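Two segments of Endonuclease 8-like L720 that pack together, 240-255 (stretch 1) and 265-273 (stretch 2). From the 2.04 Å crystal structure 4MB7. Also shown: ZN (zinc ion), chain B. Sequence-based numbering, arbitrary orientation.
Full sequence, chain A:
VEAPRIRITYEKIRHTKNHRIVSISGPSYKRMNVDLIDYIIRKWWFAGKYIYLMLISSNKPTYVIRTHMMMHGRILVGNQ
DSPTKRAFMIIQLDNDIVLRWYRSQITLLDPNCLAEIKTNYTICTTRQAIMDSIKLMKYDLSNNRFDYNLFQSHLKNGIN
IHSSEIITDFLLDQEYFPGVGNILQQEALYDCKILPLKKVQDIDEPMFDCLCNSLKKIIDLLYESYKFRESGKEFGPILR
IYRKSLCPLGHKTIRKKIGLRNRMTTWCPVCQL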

ATOM      1  N   ARG A 240      -7.417   0.935  18.652  1.00 42.02           N
ATOM      2  CA  ARG A 240      -8.497   0.746  19.615  1.00 41.87           C
ATOM      3  C   ARG A 240      -9.057  -0.675  19.640  1.00 46.89           C
ATOM      4  O   ARG A 240      -9.643  -1.092  20.639  1.00 50.72           O
ATOM      5  CB  ARG A 240      -9.627   1.751  19.351  1.00 36.52           C
ATOM      6  CG  ARG A 240      -9.242   3.201  19.608  1.00 35.10           C
ATOM      7  CD  ARG A 240     -10.181   4.164  18.894  1.00 35.97           C
ATOM      8  NE  ARG A 240     -11.552   4.080  19.388  1.00 40.38           N
ATOM      9  CZ  ARG A 240     -12.601   4.607  18.763  1.00 48.80           C
ATOM     10  NH1 ARG A 240     -12.438   5.248  17.613  1.00 34.07           N
ATOM     11  NH2 ARG A 240     -13.816   4.487  19.283  1.00 40.39           N
ATOM     12  N   ILE A 241      -8.884  -1.417  18.551  1.00 33.77           N
ATOM     13  CA  ILE A 241      -9.470  -2.753  18.466  1.00 35.65           C
ATOM     14  C   ILE A 241      -8.493  -3.809  17.939  1.00 39.37           C
ATOM     15  O   ILE A 241      -8.722  -5.007  18.102  1.00 38.20           O
ATOM     16  CB  ILE A 241     -10.754  -2.756  17.602  1.00 36.27           C
ATOM     17  CG1 ILE A 241     -11.659  -3.935  17.975  1.00 37.48           C
ATOM     18  CG2 ILE A 241     -10.412  -2.768  16.118  1.00 30.76           C
ATOM     19  CD1 ILE A 241     -12.165  -3.888  19.402  1.00 43.92           C
ATOM     20  N   TYR A 242      -7.403  -3.367  17.319  1.00 42.33           N
ATOM     21  CA  TYR A 242      -6.453  -4.302  16.720  1.00 38.84           C
ATOM     22  C   TYR A 242      -5.742  -5.154  17.769  1.00 40.42           C
ATOM     23  O   TYR A 242      -5.016  -4.633  18.617  1.00 42.45           O
ATOM     24  CB  TYR A 242      -5.428  -3.571  15.849  1.00 33.74           C
ATOM     25  CG  TYR A 242      -4.474  -4.507  15.140  1.00 36.61           C
ATOM     26  CD1 TYR A 242      -4.929  -5.373  14.154  1.00 38.94           C
ATOM     27  CD2 TYR A 242      -3.123  -4.525  15.455  1.00 34.12           C
ATOM     28  CE1 TYR A 242      -4.064  -6.232  13.502  1.00 47.87           C
ATOM     29  CE2 TYR A 242      -2.248  -5.380  14.807  1.00 51.25           C
ATOM     30  CZ  TYR A 242      -2.725  -6.232  13.833  1.00 33.14           C
ATOM     31  OH  TYR A 242      -1.863  -7.085  13.183  1.00 44.41           O
ATOM     32  N   ARG A 243      -6.004  -6.450  17.726  1.00 36.76           N
ATOM     33  CA  ARG A 243      -5.382  -7.417  18.622  1.00 43.41           C
ATOM     34  C   ARG A 243      -5.660  -7.102  20.081  1.00 50.27           C
ATOM     35  O   ARG A 243      -4.854  -7.378  20.946  1.00 50.66           O
ATOM     36  CB  ARG A 243      -3.882  -7.514  18.352  1.00 39.73           C
ATOM     37  CG  ARG A 243      -3.584  -8.344  17.121  1.00 46.60           C
ATOM     38  CD  ARG A 243      -2.114  -8.364  16.755  1.00 56.71           C
ATOM     39  NE  ARG A 243      -1.896  -9.230  15.606  1.00 47.58           N
ATOM     40  CZ  ARG A 243      -0.702  -9.528  15.111  0.52 66.96           C
ATOM     41  NH1 ARG A 243       0.394  -9.024  15.666  0.81 43.74           N
ATOM     42  NH2 ARG A 243      -0.608 -10.334  14.063  0.75 39.64           N
ATOM     43  N   LYS A 244      -6.821  -6.523  20.339  1.00 43.78           N
ATOM     44  CA  LYS A 244      -7.243  -6.212  21.696  1.00 42.36           C
ATOM     45  C   LYS A 244      -8.155  -7.312  22.224  1.00 45.85           C
ATOM     46  O   LYS A 244      -8.992  -7.840  21.491  1.00 46.99           O
ATOM     47  CB  LYS A 244      -7.970  -4.866  21.735  1.00 42.19           C
ATOM     48  CG  LYS A 244      -7.110  -3.682  21.328  1.00 41.30           C
ATOM     49  CD  LYS A 244      -6.036  -3.396  22.362  1.00 56.08           C
ATOM     50  CE  LYS A 244      -5.112  -2.281  21.900  1.00 47.13           C
ATOM     51  NZ  LYS A 244      -5.861  -1.040  21.562  1.00 74.03           N
ATOM     52  N   SER A 245      -7.982  -7.662  23.496  1.00 46.88           N
ATOM     53  CA  SER A 245      -8.839  -8.649  24.140  1.00 55.52           C
ATOM     54  C   SER A 245     -10.113  -7.980  24.638  1.00 46.66           C
ATOM     55  O   SER A 245     -11.177  -8.597  24.687  1.00 50.11           O
ATOM     56  CB  SER A 245      -8.107  -9.314  25.306  1.00 49.69           C
ATOM     57  OG  SER A 245      -6.893  -9.906  24.878  1.00 54.93           O
ATOM     58  N   LEU A 246      -9.997  -6.725  25.042  1.00 57.28           N
ATOM     59  CA  LEU A 246     -11.143  -5.942  25.488  1.00 46.16           C
ATOM     60  C   LEU A 246     -11.267  -4.638  24.702  1.00 61.07           C
ATOM     61  O   LEU A 246     -10.303  -3.898  24.560  1.00 38.92           O
ATOM     62  CB  LEU A 246     -11.025  -5.621  26.974  1.00 52.42           C
ATOM     63  CG  LEU A 246     -11.529  -6.666  27.971  1.00 59.52           C
ATOM     64  CD1 LEU A 246     -12.980  -7.021  27.728  1.00 76.45           C
ATOM     65  CD2 LEU A 246     -10.656  -7.907  27.880  1.00 96.48           C
ATOM     66  N   CYS A 247     -12.470  -4.349  24.224  1.00 45.21           N
ATOM     67  CA  CYS A 247     -12.735  -3.082  23.552  1.00 41.68           C
ATOM     68  C   CYS A 247     -12.584  -1.970  24.592  1.00 44.27           C
ATOM     69  O   CYS A 247     -12.654  -2.239  25.792  1.00 61.70           O
ATOM     70  CB  CYS A 247     -14.136  -3.079  22.932  1.00 59.17           C
ATOM     71  SG  CYS A 247     -15.456  -2.518  24.030  1.00 46.21           S
ATOM     72  N   PRO A 248     -12.360  -0.722  24.145  1.00 44.51           N
ATOM     73  CA  PRO A 248     -12.137   0.357  25.116  1.00 54.39           C
ATOM     74  C   PRO A 248     -13.326   0.629  26.044  1.00 54.34           C
ATOM     75  O   PRO A 248     -13.167   1.360  27.019  1.00 55.01           O
ATOM     76  CB  PRO A 248     -11.846   1.580  24.232  1.00 48.48           C
ATOM     77  CG  PRO A 248     -12.366   1.223  22.884  1.00 60.05           C
ATOM     78  CD  PRO A 248     -12.194  -0.255  22.759  1.00 42.44           C
ATOM     79  N   LEU A 249     -14.488   0.052  25.750  1.00 41.90           N
ATOM     80  CA  LEU A 249     -15.632   0.160  26.650  1.00 61.86           C
ATOM     81  C   LEU A 249     -15.598  -0.933  27.716  1.00 69.51           C
ATOM     82  O   LEU A 249     -16.206  -0.794  28.777  1.00 63.55           O
ATOM     83  CB  LEU A 249     -16.954   0.114  25.879  1.00 53.97           C
ATOM     84  CG  LEU A 249     -17.305   1.361  25.063  1.00 52.87           C
ATOM     85  CD1 LEU A 249     -18.710   1.251  24.487  1.00 53.45           C
ATOM     86  CD2 LEU A 249     -17.167   2.612  25.917  1.00 51.63           C
ATOM     87  N   GLY A 250     -14.888  -2.019  27.423  1.00 55.06           N
ATOM     88  CA  GLY A 250     -14.709  -3.094  28.382  1.00 54.04           C
ATOM     89  C   GLY A 250     -15.313  -4.423  27.969  1.00 51.93           C
ATOM     90  O   GLY A 250     -15.293  -5.383  28.738  1.00 69.50           O
ATOM     91  N   HIS A 251     -15.853  -4.487  26.757  1.00 43.66           N
ATOM     92  CA  HIS A 251     -16.469  -5.714  26.270  1.00 44.71           C
ATOM     93  C   HIS A 251     -15.416  -6.711  25.805  1.00 71.09           C
ATOM     94  O   HIS A 251     -14.331  -6.324  25.373  1.00 45.98           O
ATOM     95  CB  HIS A 251     -17.423  -5.417  25.115  1.00 41.76           C
ATOM     96  CG  HIS A 251     -18.373  -4.292  25.387  1.00 43.94           C
ATOM     97  ND1 HIS A 251     -18.692  -3.345  24.439  1.00 37.13           N
ATOM     98  CD2 HIS A 251     -19.075  -3.966  26.498  1.00 52.82           C
ATOM     99  CE1 HIS A 251     -19.548  -2.481  24.953  1.00 59.30           C
ATOM    100  NE2 HIS A 251     -19.797  -2.835  26.202  1.00 42.32           N
ATOM    101  N   LYS A 252     -15.745  -7.996  25.890  1.00 47.98           N
ATOM    102  CA  LYS A 252     -14.871  -9.047  25.385  1.00 53.87           C
ATOM    103  C   LYS A 252     -15.000  -9.131  23.869  1.00 44.71           C
ATOM    104  O   LYS A 252     -16.108  -9.133  23.332  1.00 47.31           O
ATOM    105  CB  LYS A 252     -15.221 -10.391  26.024  1.00 62.64           C
ATOM    106  CG  LYS A 252     -14.345 -11.546  25.569  1.00 70.93           C
ATOM    107  N   THR A 253     -13.866  -9.201  23.180  1.00 69.00           N
ATOM    108  CA  THR A 253     -13.858  -9.174  21.721  1.00 44.62           C
ATOM    109  C   THR A 253     -13.805 -10.564  21.095  1.00 49.84           C
ATOM    110  O   THR A 253     -13.510 -11.553  21.766  1.00 58.56           O
ATOM    111  CB  THR A 253     -12.669  -8.352  21.185  1.00 42.60           C
ATOM    112  OG1 THR A 253     -11.441  -8.994  21.548  1.00 44.00           O
ATOM    113  CG2 THR A 253     -12.690  -6.946  21.760  1.00 41.65           C
ATOM    114  N   ILE A 254     -14.095 -10.625  19.799  1.00 44.95           N
ATOM    115  CA  ILE A 254     -13.983 -11.858  19.030  1.00 43.66           C
ATOM    116  C   ILE A 254     -12.907 -11.699  17.958  1.00 57.34           C
ATOM    117  O   ILE A 254     -12.855 -10.680  17.269  1.00 47.07           O
ATOM    118  CB  ILE A 254     -15.323 -12.228  18.365  1.00 66.93           C
ATOM    119  CG1 ILE A 254     -16.401 -12.457  19.427  1.00 64.28           C
ATOM    120  CG2 ILE A 254     -15.169 -13.461  17.488  1.00 51.00           C
ATOM    121  CD1 ILE A 254     -17.728 -12.908  18.859  1.00 51.64           C
ATOM    122  N   ARG A 255     -12.048 -12.706  17.825  1.00 53.78           N
ATOM    123  CA  ARG A 255     -10.946 -12.657  16.869  1.00 44.76           C
ATOM    124  C   ARG A 255     -10.873 -13.931  16.031  1.00 50.82           C
ATOM    125  O   ARG A 255     -10.592 -15.009  16.555  1.00 65.33           O
ATOM    126  CB  ARG A 255      -9.623 -12.436  17.606  1.00 57.39           C
ATOM    127  CG  ARG A 255      -8.405 -12.350  16.700  1.00 53.46           C
ATOM    128  CD  ARG A 255      -7.123 -12.224  17.510  1.00 50.57           C
ATOM    129  N   THR A 265      -9.607 -10.821  11.910  1.00 49.91           N
ATOM    130  CA  THR A 265     -10.229  -9.564  12.312  1.00 40.47           C
ATOM    131  C   THR A 265     -10.740  -9.616  13.748  1.00 47.07           C
ATOM    132  O   THR A 265     -11.413 -10.568  14.142  1.00 41.11           O
ATOM    133  CB  THR A 265     -11.412  -9.215  11.386  1.00 48.91           C
ATOM    134  OG1 THR A 265     -10.973  -9.213  10.022  1.00 44.60           O
ATOM    135  CG2 THR A 265     -11.992  -7.853  11.733  1.00 45.73           C
ATOM    136  N   THR A 266     -10.413  -8.589  14.526  1.00 38.74           N
ATOM    137  CA  THR A 266     -10.946  -8.446  15.874  1.00 42.66           C
ATOM    138  C   THR A 266     -12.093  -7.443  15.868  1.00 56.82           C
ATOM    139  O   THR A 266     -11.947  -6.328  15.368  1.00 35.22           O
ATOM    140  CB  THR A 266      -9.872  -7.961  16.862  1.00 35.89           C
ATOM    141  OG1 THR A 266      -8.843  -8.951  16.981  1.00 44.42           O
ATOM    142  CG2 THR A 266     -10.482  -7.710  18.232  1.00 39.36           C
ATOM    143  N   TRP A 267     -13.236  -7.842  16.415  1.00 41.31           N
ATOM    144  CA  TRP A 267     -14.381  -6.943  16.506  1.00 43.70           C
ATOM    145  C   TRP A 267     -15.145  -7.143  17.806  1.00 39.98           C
ATOM    146  O   TRP A 267     -15.102  -8.215  18.406  1.00 39.32           O
ATOM    147  CB  TRP A 267     -15.319  -7.130  15.310  1.00 37.04           C
ATOM    148  CG  TRP A 267     -16.160  -8.375  15.365  1.00 45.00           C
ATOM    149  CD1 TRP A 267     -17.371  -8.520  15.980  1.00 59.89           C
ATOM    150  CD2 TRP A 267     -15.863  -9.643  14.765  1.00 39.70           C
ATOM    151  NE1 TRP A 267     -17.840  -9.799  15.809  1.00 51.82           N
ATOM    152  CE2 TRP A 267     -16.933 -10.509  15.066  1.00 46.73           C
ATOM    153  CE3 TRP A 267     -14.793 -10.132  14.007  1.00 42.06           C
ATOM    154  CZ2 TRP A 267     -16.968 -11.834  14.635  1.00 50.11           C
ATOM    155  CZ3 TRP A 267     -14.828 -11.449  13.580  1.00 42.48           C
ATOM    156  CH2 TRP A 267     -15.908 -12.284  13.896  1.00 51.74           C
ATOM    157  N   CYS A 268     -15.844  -6.098  18.236  1.00 49.44           N
ATOM    158  CA  CYS A 268     -16.688  -6.179  19.419  1.00 37.46           C
ATOM    159  C   CYS A 268     -18.124  -6.484  19.012  1.00 40.43           C
ATOM    160  O   CYS A 268     -18.751  -5.697  18.305  1.00 37.08           O
ATOM    161  CB  CYS A 268     -16.627  -4.875  20.208  1.00 37.84           C
ATOM    162  SG  CYS A 268     -17.737  -4.834  21.627  1.00 38.19           S
ATOM    163  N   PRO A 269     -18.651  -7.635  19.458  1.00 42.90           N
ATOM    164  CA  PRO A 269     -20.002  -8.077  19.095  1.00 59.14           C
ATOM    165  C   PRO A 269     -21.079  -7.171  19.683  1.00 62.73           C
ATOM    166  O   PRO A 269     -22.204  -7.144  19.185  1.00 49.03           O
ATOM    167  CB  PRO A 269     -20.088  -9.474  19.716  1.00 54.54           C
ATOM    168  CG  PRO A 269     -19.126  -9.436  20.853  1.00 52.35           C
ATOM    169  CD  PRO A 269     -17.991  -8.577  20.379  1.00 43.16           C
ATOM    170  N   VAL A 270     -20.727  -6.441  20.736  1.00 41.40           N
ATOM    171  CA  VAL A 270     -21.652  -5.509  21.368  1.00 35.41           C
ATOM    172  C   VAL A 270     -21.640  -4.153  20.665  1.00 54.03           C
ATOM    173  O   VAL A 270     -22.673  -3.688  20.182  1.00 34.08           O
ATOM    174  CB  VAL A 270     -21.323  -5.316  22.860  1.00 49.59           C
ATOM    175  CG1 VAL A 270     -22.256  -4.288  23.484  1.00 38.51           C
ATOM    176  CG2 VAL A 270     -21.416  -6.645  23.597  1.00 42.13           C
ATOM    177  N   CYS A 271     -20.467  -3.528  20.603  1.00 41.92           N
ATOM    178  CA  CYS A 271     -20.330  -2.209  19.987  1.00 43.95           C
ATOM    179  C   CYS A 271     -20.660  -2.234  18.500  1.00 34.44           C
ATOM    180  O   CYS A 271     -21.331  -1.336  17.990  1.00 39.09           O
ATOM    181  CB  CYS A 271     -18.918  -1.661  20.195  1.00 34.31           C
ATOM    182  SG  CYS A 271     -18.498  -1.280  21.906  1.00 43.49           S
ATOM    183  N   GLN A 272     -20.185  -3.266  17.812  1.00 33.63           N
ATOM    184  CA  GLN A 272     -20.395  -3.389  16.377  1.00 33.91           C
ATOM    185  C   GLN A 272     -21.531  -4.356  16.074  1.00 33.89           C
ATOM    186  O   GLN A 272     -21.393  -5.567  16.242  1.00 57.04           O
ATOM    187  CB  GLN A 272     -19.108  -3.853  15.690  1.00 33.68           C
ATOM    188  CG  GLN A 272     -17.930  -2.926  15.918  1.00 33.44           C
ATOM    189  CD  GLN A 272     -16.609  -3.564  15.535  1.00 38.38           C
ATOM    190  OE1 GLN A 272     -15.815  -3.931  16.398  1.00 33.60           O
ATOM    191  NE2 GLN A 272     -16.365  -3.693  14.237  1.00 33.52           N
ATOM    192  N   LEU A 273     -22.657  -3.803  15.657  1.00 72.48           N
ATOM    193  CA  LEU A 273     -23.850  -4.583  15.391  1.00 54.73           C
ATOM    194  C   LEU A 273     -24.326  -4.347  13.964  1.00 81.99           C
ATOM    195  O   LEU A 273     -23.529  -3.992  13.086  1.00 75.55           O
ATOM    196  CB  LEU A 273     -24.947  -4.232  16.401  1.00 70.61           C
ATOM    197  CG  LEU A 273     -25.558  -2.827  16.448  1.00 57.74           C
ATOM    198  CD1 LEU A 273     -24.542  -1.710  16.567  1.00 41.55           C
ATOM    199  CD2 LEU A 273     -26.466  -2.591  15.261  1.00 92.43           C
TER
HETATM  200 ZN    ZN B 301     -17.350  -3.037  22.945  1.00 37.23          ZN
HETATM  201  O   HOH W   1      -6.867  -7.919  15.493  1.00 35.45           O
HETATM  202  O   HOH W   2      -8.119  -9.683  19.316  1.00 38.86           O

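Small zinc-binding modules illustrate how a metal can join two segments that also pair through their backbones, and this endonuclease 8-like protein is a compact example. Each stretch supplies two ligands: Cys247 SG and His251 ND1 lie 2.2 and 2.0 Å from ZN, Cys268 SG and Cys271 SG both 2.3 Å. Two of the three thiolate sulfurs also accept backbone hydrogen bonds within their own loops, from His251 N to Cys247 SG (3.4 Å) and from Cys271 N to Cys268 SG (3.2 Å).

Beyond the metal, the backbones pair as antiparallel strands. Ile254 and Trp267 form the hydrogen-bonded pair, with Ile254 N to Trp267 O and Trp267 N to Ile254 O both 3.0 Å; the first is almost linear at 177°. Arg255 and Thr266 follow as a non-hydrogen-bonded pair.

Apolar packing adds two CH-pi contacts. Ile254 CG2 sits over the six-membered ring of Trp267, 3.7 Å from Trp267 CZ2, while Val270 CG1 covers one face of the His251 imidazole, 3.6 Å from His251 CE1, and the sulfurs of Cys268 and Cys271 lie at the ring edge.

Water serves where direct polar contact is absent: Thr266 OG1 reaches Arg243 N through one water and Lys244 O through another. Lys244 O also accepts a hydrogen bond from Thr253 OG1 at 2.7 Å.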